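Long-range contacts in listeriolysin O (Listeria monocytogenes, PDB 4CDB), which perforates cholesterol-containing host membranes by binding to them, changing conformation and inserting as an oligomeric pore: residues 380-385 and 427-432; 393-398 and 413-418; 439-444 and 456-461. One frame throughout, in Å; residues are numbered along the deposited sequence.

In the fold
All three contacts belong to the C-terminal beta sandwich, domain 4 of the cholesterol-dependent cytolysins; their centres lie about 46 to 49 Å from the centre of the chain. Contact 1 pairs strands 362-385 and 426-432 in one sheet; contacts 2 and 3 are two hairpins of the opposing four-stranded sheet, whose inner strands 391-402 and 436-449 are neighbours. Along the chain, contact 2 falls between the two halves of contact 1, and contact 3 follows both. Centres of contacts 1 and 2 are about 11 Å apart, as are those of 2 and 3, with about 14 Å between 1 and 3. Ile381, Ile383, Ile430 and Leu432 pack against Phe393, Trp397, Trp415 and Ile439, forming part of the domain core.

Contact 1 (380-385 and 427-432); sequences KINIDH and TSSIYL
Lys380 and Tyr431 run side by side on one surface of an antiparallel strand pair in the C-terminal beta sandwich, where segments 380-385 and 427-432, of strands 362-385 and 426-432, run antiparallel at 166°. The lysine chain follows the phenol ring from CG to CE, and its CE comes within 3.8 Å of Tyr431 CE2. The bend at chi3 (58°) places CE where it also touches CB of Ser429. Next along this surface, Ser429 OG donates to OD1 of Asn382 at 2.8 Å, approaching somewhat out of the amide plane. The other end of that amide is engaged as well: ND2 of Asn382 binds Asn468 and Asn470 on the neighbouring strand, so the side chain bridges three strands. Further on, Asp384 and Thr427 point the same way, the methyl CG2 of Thr427 beside a carboxylate whose OD2 accepts from His425.

The reverse surface is largely apolar and faces the second sheet. Ile381 and Ile430 stand opposite each other with their CB atoms 4.0 Å apart, while Ile383 has the small Ser428 as its partner. Trp415, just past strand 408-414 of the facing sheet, packs on both Ile383 and Ile430. Four backbone bonds, two each for Ile381-Ile430 and Ile383-Ser428, set the register. At the end of the pair, Leu432 crosses Ile381 obliquely, and its CD1 lies 3.7 Å from CD1 of the isoleucine.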
loop_
_atom_site.group_PDB
_atom_site.type_symbol
_atom_site.label_atom_id
_atom_site.label_comp_id
_atom_site.label_asym_id
_atom_site.label_seq_id
_atom_site.Cartn_x
_atom_site.Cartn_y
_atom_site.Cartn_z
ATOM N N LYS A 380 -25.244 28.013 5.962
ATOM C CA LYS A 380 -26.267 28.957 6.392
ATOM C C LYS A 380 -26.773 29.785 5.217
ATOM O O LYS A 380 -26.017 30.104 4.297
ATOM C CB LYS A 380 -25.716 29.887 7.479
ATOM C CG LYS A 380 -25.286 29.177 8.756
ATOM C CD LYS A 380 -24.664 30.149 9.750
ATOM C CE LYS A 380 -25.627 31.271 10.093
ATOM N NZ LYS A 380 -25.043 32.236 11.064
ATOM N N ILE A 381 -28.060 30.116 5.245
ATOM C CA ILE A 381 -28.615 31.091 4.317
ATOM C C ILE A 381 -28.988 32.346 5.097
ATOM O O ILE A 381 -29.866 32.313 5.960
ATOM C CB ILE A 381 -29.848 30.554 3.577
ATOM C CG1 ILE A 381 -29.497 29.275 2.819
ATOM C CG2 ILE A 381 -30.386 31.597 2.609
ATOM C CD1 ILE A 381 -30.637 28.739 1.981
ATOM N N ASN A 382 -28.306 33.446 4.795
ATOM C CA ASN A 382 -28.505 34.690 5.524
ATOM C C ASN A 382 -29.408 35.653 4.761
ATOM O O ASN A 382 -29.067 36.104 3.667
ATOM C CB ASN A 382 -27.152 35.337 5.831
ATOM C CG ASN A 382 -26.197 34.381 6.523
ATOM O OD1 ASN A 382 -26.555 33.727 7.502
ATOM N ND2 ASN A 382 -24.978 34.284 6.004
ATOM N N ILE A 383 -30.566 35.956 5.342
ATOM C CA ILE A 383 -31.546 36.825 4.700
ATOM C C ILE A 383 -31.470 38.244 5.247
ATOM O O ILE A 383 -31.465 38.450 6.461
ATOM C CB ILE A 383 -32.985 36.312 4.913
ATOM C CG1 ILE A 383 -33.111 34.864 4.447
ATOM C CG2 ILE A 383 -33.985 37.204 4.185
ATOM C CD1 ILE A 383 -32.811 34.672 2.985
ATOM N N ASP A 384 -31.417 39.221 4.346
ATOM C CA ASP A 384 -31.440 40.622 4.745
ATOM C C ASP A 384 -32.442 41.404 3.903
ATOM O O ASP A 384 -32.271 41.556 2.694
ATOM C CB ASP A 384 -30.047 41.245 4.624
ATOM C CG ASP A 384 -29.961 42.609 5.282
ATOM O OD1 ASP A 384 -30.472 43.588 4.699
ATOM O OD2 ASP A 384 -29.380 42.702 6.383
ATOM N N HIS A 385 -33.490 41.896 4.555
ATOM C CA HIS A 385 -34.518 42.687 3.888
ATOM C C HIS A 385 -34.469 44.124 4.393
ATOM O O HIS A 385 -34.719 44.384 5.570
ATOM C CB HIS A 385 -35.899 42.069 4.139
ATOM C CG HIS A 385 -37.048 42.928 3.702
ATOM N ND1 HIS A 385 -36.933 43.908 2.741
ATOM C CD2 HIS A 385 -38.342 42.942 4.103
ATOM C CE1 HIS A 385 -38.106 44.494 2.570
ATOM N NE2 HIS A 385 -38.977 43.926 3.382
ATOM N N THR A 427 -33.954 40.485 9.303
ATOM C CA THR A 427 -32.781 39.623 9.206
ATOM C C THR A 427 -33.055 38.272 9.856
ATOM O O THR A 427 -33.706 38.195 10.899
ATOM C CB THR A 427 -31.544 40.256 9.874
ATOM O OG1 THR A 427 -31.869 40.651 11.213
ATOM C CG2 THR A 427 -31.072 41.470 9.091
ATOM N N SER A 428 -32.554 37.212 9.231
ATOM C CA SER A 428 -32.702 35.860 9.752
ATOM C C SER A 428 -31.721 34.919 9.062
ATOM O O SER A 428 -31.288 35.179 7.939
ATOM C CB SER A 428 -34.136 35.360 9.562
ATOM O OG SER A 428 -34.327 34.105 10.189
ATOM N N SER A 429 -31.371 33.829 9.737
ATOM C CA SER A 429 -30.454 32.845 9.171
ATOM C C SER A 429 -31.066 31.449 9.171
ATOM O O SER A 429 -31.550 30.972 10.199
ATOM C CB SER A 429 -29.126 32.831 9.934
ATOM O OG SER A 429 -28.366 33.999 9.670
ATOM N N ILE A 430 -31.043 30.801 8.013
ATOM C CA ILE A 430 -31.516 29.428 7.897
ATOM C C ILE A 430 -30.340 28.464 8.032
ATOM O O ILE A 430 -29.366 28.557 7.286
ATOM C CB ILE A 430 -32.201 29.187 6.545
ATOM C CG1 ILE A 430 -33.265 30.255 6.291
ATOM C CG2 ILE A 430 -32.805 27.792 6.497
ATOM C CD1 ILE A 430 -33.914 30.149 4.933
ATOM N N TYR A 431 -30.433 27.538 8.981
ATOM C CA TYR A 431 -29.347 26.599 9.238
ATOM C C TYR A 431 -29.550 25.294 8.477
ATOM O O TYR A 431 -30.433 24.502 8.806
ATOM C CB TYR A 431 -29.197 26.341 10.740
ATOM C CG TYR A 431 -28.681 27.537 11.513
ATOM C CD1 TYR A 431 -29.530 28.575 11.877
ATOM C CD2 TYR A 431 -27.343 27.629 11.875
ATOM C CE1 TYR A 431 -29.062 29.670 12.581
ATOM C CE2 TYR A 431 -26.865 28.720 12.580
ATOM C CZ TYR A 431 -27.728 29.738 12.930
ATOM O OH TYR A 431 -27.250 30.821 13.630
ATOM N N LEU A 432 -28.724 25.082 7.457
ATOM C CA LEU A 432 -28.827 23.894 6.617
ATOM C C LEU A 432 -27.823 22.824 7.033
ATOM O O LEU A 432 -26.630 23.105 7.175
ATOM C CB LEU A 432 -28.615 24.258 5.145
ATOM C CG LEU A 432 -29.561 25.306 4.557
ATOM C CD1 LEU A 432 -29.238 25.556 3.094
ATOM C CD2 LEU A 432 -31.006 24.876 4.723
#

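Contact 2 (393-398 and 413-418); sequences FNISWD and KNWSEN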
loop_
_atom_site.group_PDB
_atom_site.type_symbol
_atom_site.label_atom_id
_atom_site.label_comp_id
_atom_site.label_asym_id
_atom_site.label_seq_id
_atom_site.Cartn_x
_atom_site.Cartn_y
_atom_site.Cartn_z
ATOM N N PHE A 393 -40.942 35.657 1.417
ATOM C CA PHE A 393 -39.936 34.722 0.934
ATOM C C PHE A 393 -40.503 33.319 0.798
ATOM O O PHE A 393 -41.440 32.939 1.502
ATOM C CB PHE A 393 -38.732 34.690 1.880
ATOM C CG PHE A 393 -38.065 36.021 2.053
ATOM C CD1 PHE A 393 -38.494 36.904 3.033
ATOM C CD2 PHE A 393 -37.009 36.392 1.236
ATOM C CE1 PHE A 393 -37.883 38.134 3.194
ATOM C CE2 PHE A 393 -36.394 37.621 1.394
ATOM C CZ PHE A 393 -36.833 38.491 2.374
ATOM N N ASN A 394 -39.931 32.555 -0.122
ATOM C CA ASN A 394 -40.211 31.132 -0.208
ATOM C C ASN A 394 -38.917 30.362 -0.431
ATOM O O ASN A 394 -38.380 30.333 -1.540
ATOM C CB ASN A 394 -41.219 30.831 -1.317
ATOM C CG ASN A 394 -41.758 29.420 -1.234
ATOM O OD1 ASN A 394 -41.114 28.471 -1.680
ATOM N ND2 ASN A 394 -42.942 29.272 -0.651
ATOM N N ILE A 395 -38.406 29.756 0.634
ATOM C CA ILE A 395 -37.143 29.042 0.553
ATOM C C ILE A 395 -37.330 27.574 0.920
ATOM O O ILE A 395 -37.859 27.255 1.984
ATOM C CB ILE A 395 -36.080 29.692 1.456
ATOM C CG1 ILE A 395 -35.922 31.170 1.093
ATOM C CG2 ILE A 395 -34.755 28.959 1.334
ATOM C CD1 ILE A 395 -34.880 31.898 1.899
ATOM N N SER A 396 -36.906 26.689 0.022
ATOM C CA SER A 396 -37.060 25.252 0.218
ATOM C C SER A 396 -35.785 24.506 -0.158
ATOM O O SER A 396 -34.911 25.052 -0.833
ATOM C CB SER A 396 -38.234 24.723 -0.610
ATOM O OG SER A 396 -38.030 24.961 -1.994
ATOM N N TRP A 397 -35.689 23.256 0.289
ATOM C CA TRP A 397 -34.545 22.402 -0.017
ATOM C C TRP A 397 -34.857 20.937 0.283
ATOM O O TRP A 397 -35.871 20.624 0.909
ATOM C CB TRP A 397 -33.310 22.847 0.773
ATOM C CG TRP A 397 -33.468 22.714 2.257
ATOM C CD1 TRP A 397 -33.123 21.640 3.026
ATOM C CD2 TRP A 397 -34.015 23.689 3.152
ATOM N NE1 TRP A 397 -33.421 21.886 4.344
ATOM C CE2 TRP A 397 -33.970 23.136 4.448
ATOM C CE3 TRP A 397 -34.539 24.974 2.983
ATOM C CZ2 TRP A 397 -34.429 23.828 5.569
ATOM C CZ3 TRP A 397 -34.994 25.657 4.098
ATOM C CH2 TRP A 397 -34.936 25.083 5.374
ATOM N N ASP A 398 -33.981 20.046 -0.174
ATOM C CA ASP A 398 -34.123 18.619 0.091
ATOM C C ASP A 398 -33.034 18.140 1.043
ATOM O O ASP A 398 -31.892 18.593 0.965
ATOM C CB ASP A 398 -34.049 17.816 -1.210
ATOM C CG ASP A 398 -35.281 17.987 -2.075
ATOM O OD1 ASP A 398 -36.398 18.029 -1.518
ATOM O OD2 ASP A 398 -35.133 18.080 -3.312
ATOM N N LYS A 413 -37.962 20.055 2.427
ATOM C CA LYS A 413 -38.041 20.937 3.585
ATOM C C LYS A 413 -38.412 22.366 3.202
ATOM O O LYS A 413 -37.989 22.873 2.163
ATOM C CB LYS A 413 -36.724 20.916 4.366
ATOM C CG LYS A 413 -36.420 19.575 5.018
ATOM C CD LYS A 413 -37.421 19.264 6.122
ATOM C CE LYS A 413 -37.716 17.773 6.207
ATOM N NZ LYS A 413 -36.491 16.955 6.425
ATOM N N ASN A 414 -39.212 23.005 4.048
ATOM C CA ASN A 414 -39.598 24.393 3.843
ATOM C C ASN A 414 -39.200 25.269 5.022
ATOM O O ASN A 414 -39.291 24.850 6.177
ATOM C CB ASN A 414 -41.104 24.506 3.602
ATOM C CG ASN A 414 -41.500 24.114 2.194
ATOM O OD1 ASN A 414 -40.915 24.585 1.219
ATOM N ND2 ASN A 414 -42.495 23.242 2.081
ATOM N N TRP A 415 -38.750 26.482 4.722
ATOM C CA TRP A 415 -38.447 27.458 5.757
ATOM C C TRP A 415 -39.729 27.815 6.500
ATOM O O TRP A 415 -40.787 27.967 5.889
ATOM C CB TRP A 415 -37.828 28.713 5.145
ATOM C CG TRP A 415 -37.297 29.681 6.157
ATOM C CD1 TRP A 415 -36.910 29.403 7.437
ATOM C CD2 TRP A 415 -37.102 31.088 5.976
ATOM N NE1 TRP A 415 -36.482 30.550 8.061
ATOM C CE2 TRP A 415 -36.589 31.599 7.186
ATOM C CE3 TRP A 415 -37.307 31.965 4.908
ATOM C CZ2 TRP A 415 -36.281 32.949 7.356
ATOM C CZ3 TRP A 415 -37.000 33.304 5.078
ATOM C CH2 TRP A 415 -36.493 33.783 6.292
ATOM N N SER A 416 -39.629 27.942 7.818
ATOM C CA SER A 416 -40.786 28.233 8.654
ATOM C C SER A 416 -41.392 29.603 8.356
ATOM O O SER A 416 -42.572 29.832 8.611
ATOM C CB SER A 416 -40.398 28.150 10.128
ATOM O OG SER A 416 -39.415 29.119 10.434
ATOM N N GLU A 417 -40.581 30.512 7.823
ATOM C CA GLU A 417 -41.035 31.874 7.556
ATOM C C GLU A 417 -41.578 32.047 6.140
ATOM O O GLU A 417 -41.846 33.166 5.703
ATOM C CB GLU A 417 -39.909 32.880 7.811
ATOM C CG GLU A 417 -39.338 32.841 9.223
ATOM C CD GLU A 417 -40.340 33.265 10.285
ATOM O OE1 GLU A 417 -41.301 33.992 9.954
ATOM O OE2 GLU A 417 -40.158 32.878 11.458
ATOM N N ASN A 418 -41.738 30.937 5.425
ATOM C CA ASN A 418 -42.273 30.979 4.068
ATOM C C ASN A 418 -43.661 31.615 3.999
ATOM O O ASN A 418 -44.509 31.370 4.859
ATOM C CB ASN A 418 -42.312 29.576 3.457
ATOM C CG ASN A 418 -40.984 29.163 2.847
ATOM O OD1 ASN A 418 -39.994 29.892 2.922
ATOM N ND2 ASN A 418 -40.958 27.983 2.239
HETATM O O HOH W 1 -41.662 35.472 4.075
#
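Residues 393-398 and 413-418 pair as antiparallel strands only at Trp397-Lys413 and Ser396-Asn414, after which Trp415 to Asn418 form a type I turn and the side chain of Asn418 takes over the bonding to strand 391-402. Its OD1 accepts from Ile395 N at 2.8 Å and its ND2 donates to Ile395 O at 3.2 Å, the latter from well above the carbonyl plane. Ile395 O also receives Trp415 N, nearly in line with the C=O bond, and is therefore held by two donors. The Asn418 amide stacks on that of Asn394, their planes 22° apart.

On the surface turned to the other sheet of the sandwich lie two indoles. Trp397 has CG between its backbone N and carbonyl carbon (chi1 64°), and CB of Lys413 sits over one face of its five-membered ring, 3.7 Å from the centroid, in a CH-pi contact. NE1 of this indole binds Glu399. Trp415 runs alongside Ile395, whose CD1 is 3.9 Å from its CE3; CB of Phe393 meets the edge of the same ring at CZ3, while CB of Glu417 covers the centre of one face. A water joins Phe393 N to Glu417 O beyond the paired strands. With both functional atoms of Asn418 spent on Ile395, a side-chain amide here does the work of a strand backbone, keeping the turn fastened to strand 391-402 where regular pairing has ended.

Contact 3 (439-444 and 456-461); sequences INVYAK and TVIDDR. With TAM (tris(hydroxyethyl)aminomethane), chain U; ACT (acetate ion), chain B.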
loop_
_atom_site.group_PDB
_atom_site.type_symbol
_atom_site.label_atom_id
_atom_site.label_comp_id
_atom_site.label_asym_id
_atom_site.label_seq_id
_atom_site.Cartn_x
_atom_site.Cartn_y
_atom_site.Cartn_z
ATOM N N ILE A 439 -31.123 23.832 -3.193
ATOM C CA ILE A 439 -31.672 24.969 -2.471
ATOM C C ILE A 439 -32.415 25.905 -3.419
ATOM O O ILE A 439 -31.875 26.323 -4.445
ATOM C CB ILE A 439 -30.573 25.746 -1.710
ATOM C CG1 ILE A 439 -30.199 25.018 -0.418
ATOM C CG2 ILE A 439 -31.034 27.152 -1.383
ATOM C CD1 ILE A 439 -29.231 23.872 -0.605
ATOM N N ASN A 440 -33.662 26.215 -3.076
ATOM C CA ASN A 440 -34.467 27.146 -3.855
ATOM C C ASN A 440 -34.728 28.433 -3.079
ATOM O O ASN A 440 -35.214 28.399 -1.950
ATOM C CB ASN A 440 -35.794 26.499 -4.253
ATOM C CG ASN A 440 -35.604 25.216 -5.037
ATOM O OD1 ASN A 440 -34.796 25.154 -5.963
ATOM N ND2 ASN A 440 -36.344 24.179 -4.662
ATOM N N VAL A 441 -34.398 29.567 -3.686
ATOM C CA VAL A 441 -34.599 30.857 -3.039
ATOM C C VAL A 441 -35.521 31.740 -3.869
ATOM O O VAL A 441 -35.191 32.104 -4.999
ATOM C CB VAL A 441 -33.262 31.582 -2.815
ATOM C CG1 VAL A 441 -33.499 32.978 -2.250
ATOM C CG2 VAL A 441 -32.374 30.769 -1.890
ATOM N N TYR A 442 -36.678 32.071 -3.300
ATOM C CA TYR A 442 -37.665 32.917 -3.964
ATOM C C TYR A 442 -38.056 34.099 -3.078
ATOM O O TYR A 442 -38.195 33.953 -1.863
ATOM C CB TYR A 442 -38.909 32.098 -4.322
ATOM C CG TYR A 442 -40.008 32.892 -4.993
ATOM C CD1 TYR A 442 -40.016 33.076 -6.370
ATOM C CD2 TYR A 442 -41.043 33.450 -4.252
ATOM C CE1 TYR A 442 -41.020 33.796 -6.988
ATOM C CE2 TYR A 442 -42.051 34.173 -4.864
ATOM C CZ TYR A 442 -42.033 34.342 -6.233
ATOM O OH TYR A 442 -43.031 35.060 -6.850
ATOM N N ALA A 443 -38.240 35.268 -3.688
ATOM C CA ALA A 443 -38.681 36.444 -2.946
ATOM C C ALA A 443 -39.519 37.355 -3.829
ATOM O O ALA A 443 -39.180 37.586 -4.991
ATOM C CB ALA A 443 -37.486 37.201 -2.385
ATOM N N LYS A 444 -40.615 37.863 -3.271
ATOM C CA LYS A 444 -41.473 38.808 -3.975
ATOM C C LYS A 444 -41.803 40.011 -3.095
ATOM O O LYS A 444 -41.710 39.940 -1.867
ATOM C CB LYS A 444 -42.764 38.133 -4.447
ATOM C CG LYS A 444 -43.632 37.580 -3.325
ATOM C CD LYS A 444 -44.877 36.896 -3.875
ATOM C CE LYS A 444 -45.753 36.366 -2.748
ATOM N NZ LYS A 444 -46.970 35.670 -3.252
ATOM N N THR A 456 -42.033 39.606 -8.504
ATOM C CA THR A 456 -40.941 38.698 -8.181
ATOM C C THR A 456 -39.611 39.446 -8.172
ATOM O O THR A 456 -39.291 40.169 -9.116
ATOM C CB THR A 456 -40.864 37.526 -9.182
ATOM O OG1 THR A 456 -42.072 36.758 -9.114
ATOM C CG2 THR A 456 -39.680 36.624 -8.865
ATOM N N VAL A 457 -38.846 39.279 -7.097
ATOM C CA VAL A 457 -37.528 39.890 -6.993
ATOM C C VAL A 457 -36.439 38.855 -7.258
ATOM O O VAL A 457 -35.477 39.124 -7.976
ATOM C CB VAL A 457 -37.301 40.515 -5.602
ATOM C CG1 VAL A 457 -35.957 41.229 -5.550
ATOM C CG2 VAL A 457 -38.421 41.477 -5.272
ATOM N N ILE A 458 -36.596 37.672 -6.664
ATOM C CA ILE A 458 -35.638 36.578 -6.824
ATOM C C ILE A 458 -36.351 35.256 -7.088
ATOM O O ILE A 458 -37.355 34.947 -6.450
ATOM C CB ILE A 458 -34.777 36.386 -5.553
ATOM C CG1 ILE A 458 -34.176 37.711 -5.087
ATOM C CG2 ILE A 458 -33.671 35.357 -5.789
ATOM C CD1 ILE A 458 -33.365 37.580 -3.825
ATOM N N ASP A 459 -35.817 34.476 -8.023
ATOM C CA ASP A 459 -36.309 33.127 -8.280
ATOM C C ASP A 459 -35.152 32.224 -8.702
ATOM O O ASP A 459 -35.045 31.841 -9.866
ATOM C CB ASP A 459 -37.398 33.146 -9.359
ATOM C CG ASP A 459 -38.237 31.873 -9.379
ATOM O OD1 ASP A 459 -37.753 30.817 -8.918
ATOM O OD2 ASP A 459 -39.386 31.931 -9.863
ATOM N N ASP A 460 -34.281 31.894 -7.751
ATOM C CA ASP A 460 -33.131 31.036 -8.030
ATOM C C ASP A 460 -33.377 29.619 -7.523
ATOM O O ASP A 460 -33.774 29.425 -6.374
ATOM C CB ASP A 460 -31.860 31.611 -7.406
ATOM C CG ASP A 460 -31.470 32.950 -8.002
ATOM O OD1 ASP A 460 -31.868 33.228 -9.154
ATOM O OD2 ASP A 460 -30.762 33.724 -7.322
ATOM N N ARG A 461 -33.138 28.633 -8.384
ATOM C CA ARG A 461 -33.474 27.250 -8.066
ATOM C C ARG A 461 -32.278 26.309 -8.177
ATOM O O ARG A 461 -31.322 26.587 -8.904
ATOM C CB ARG A 461 -34.610 26.766 -8.972
ATOM C CG ARG A 461 -35.737 27.775 -9.116
ATOM C CD ARG A 461 -36.879 27.253 -9.968
ATOM N NE ARG A 461 -37.851 28.307 -10.247
ATOM C CZ ARG A 461 -39.039 28.103 -10.806
ATOM N NH1 ARG A 461 -39.415 26.877 -11.147
ATOM N NH2 ARG A 461 -39.855 29.126 -11.020
HETATM C C TAM U . -34.597 36.855 -12.311
HETATM C C1 TAM U . -35.292 36.372 -13.581
HETATM C C2 TAM U . -34.588 35.805 -11.202
HETATM C C3 TAM U . -35.269 38.155 -11.874
HETATM C C4 TAM U . -35.685 34.900 -13.524
HETATM C C5 TAM U . -33.397 36.002 -10.268
HETATM C C6 TAM U . -36.318 37.934 -10.790
HETATM N N TAM U . -33.207 37.165 -12.645
HETATM O O4 TAM U . -37.104 34.799 -13.686
HETATM O O5 TAM U . -33.511 35.106 -9.157
HETATM O O6 TAM U . -37.456 37.262 -11.345
HETATM C C ACT B . -50.185 36.450 -1.763
HETATM O O ACT B . -49.044 35.954 -1.656
HETATM O OXT ACT B . -50.731 36.620 -2.875
HETATM C CH3 ACT B . -50.902 36.897 -0.523
#
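Ala443 and Ile458 face each other in the tightly packed part of this contact, their CB atoms 4.2 Å apart on the surface turned inward. Val441 stands on the same side, its CG1 also near CG2 of Ile458, and Ile471 of the opposing sheet touches both Val441 and Ile458. The backbone is closely bonded here: Val441 and Asp460 exchange two bonds, and Ala443 N donates to Ile458 O. Ala443 O accepts two hydrogens, from Val457 N at 2.7 Å and Ile458 N at 3.1 Å.

That double acceptance marks a classic beta bulge, with Val457 and Ile458 both opposite Ala443, in the hairpin of strands 436-449 and 452-463 at one border of the four-stranded sheet of the domain 4 sandwich. The hairpin continues into the conserved undecapeptide between the two segments.

Past the bulge the register slips by one residue, bringing Thr456 opposite Lys444. The other surface, carrying Tyr442, Asp459 and Thr456, is polar and more exposed. CG of Tyr442 is anti to its backbone N (chi1 179°), and the ring beyond it lies against Thr456 and Asp459. Thr456 OG1 donates to its OH at 3.0 Å, and the carboxylate carbon of Asp459 lies at the ring edge, 3.7 Å from CD1, its plane nearly perpendicular to the ring. Arg461 grips this carboxylate side-on, NE to OD1 and NH2 to OD2. Along the outer edge, a bound tris(hydroxyethyl)aminomethane takes a hydrogen bond from Asp459 N through its O5, which lies 2.5 Å from Asp460 OD1. On the face of Tyr442 the extended Lys444 chain carries NZ to an acetate ion, probably from the crystallisation liquor.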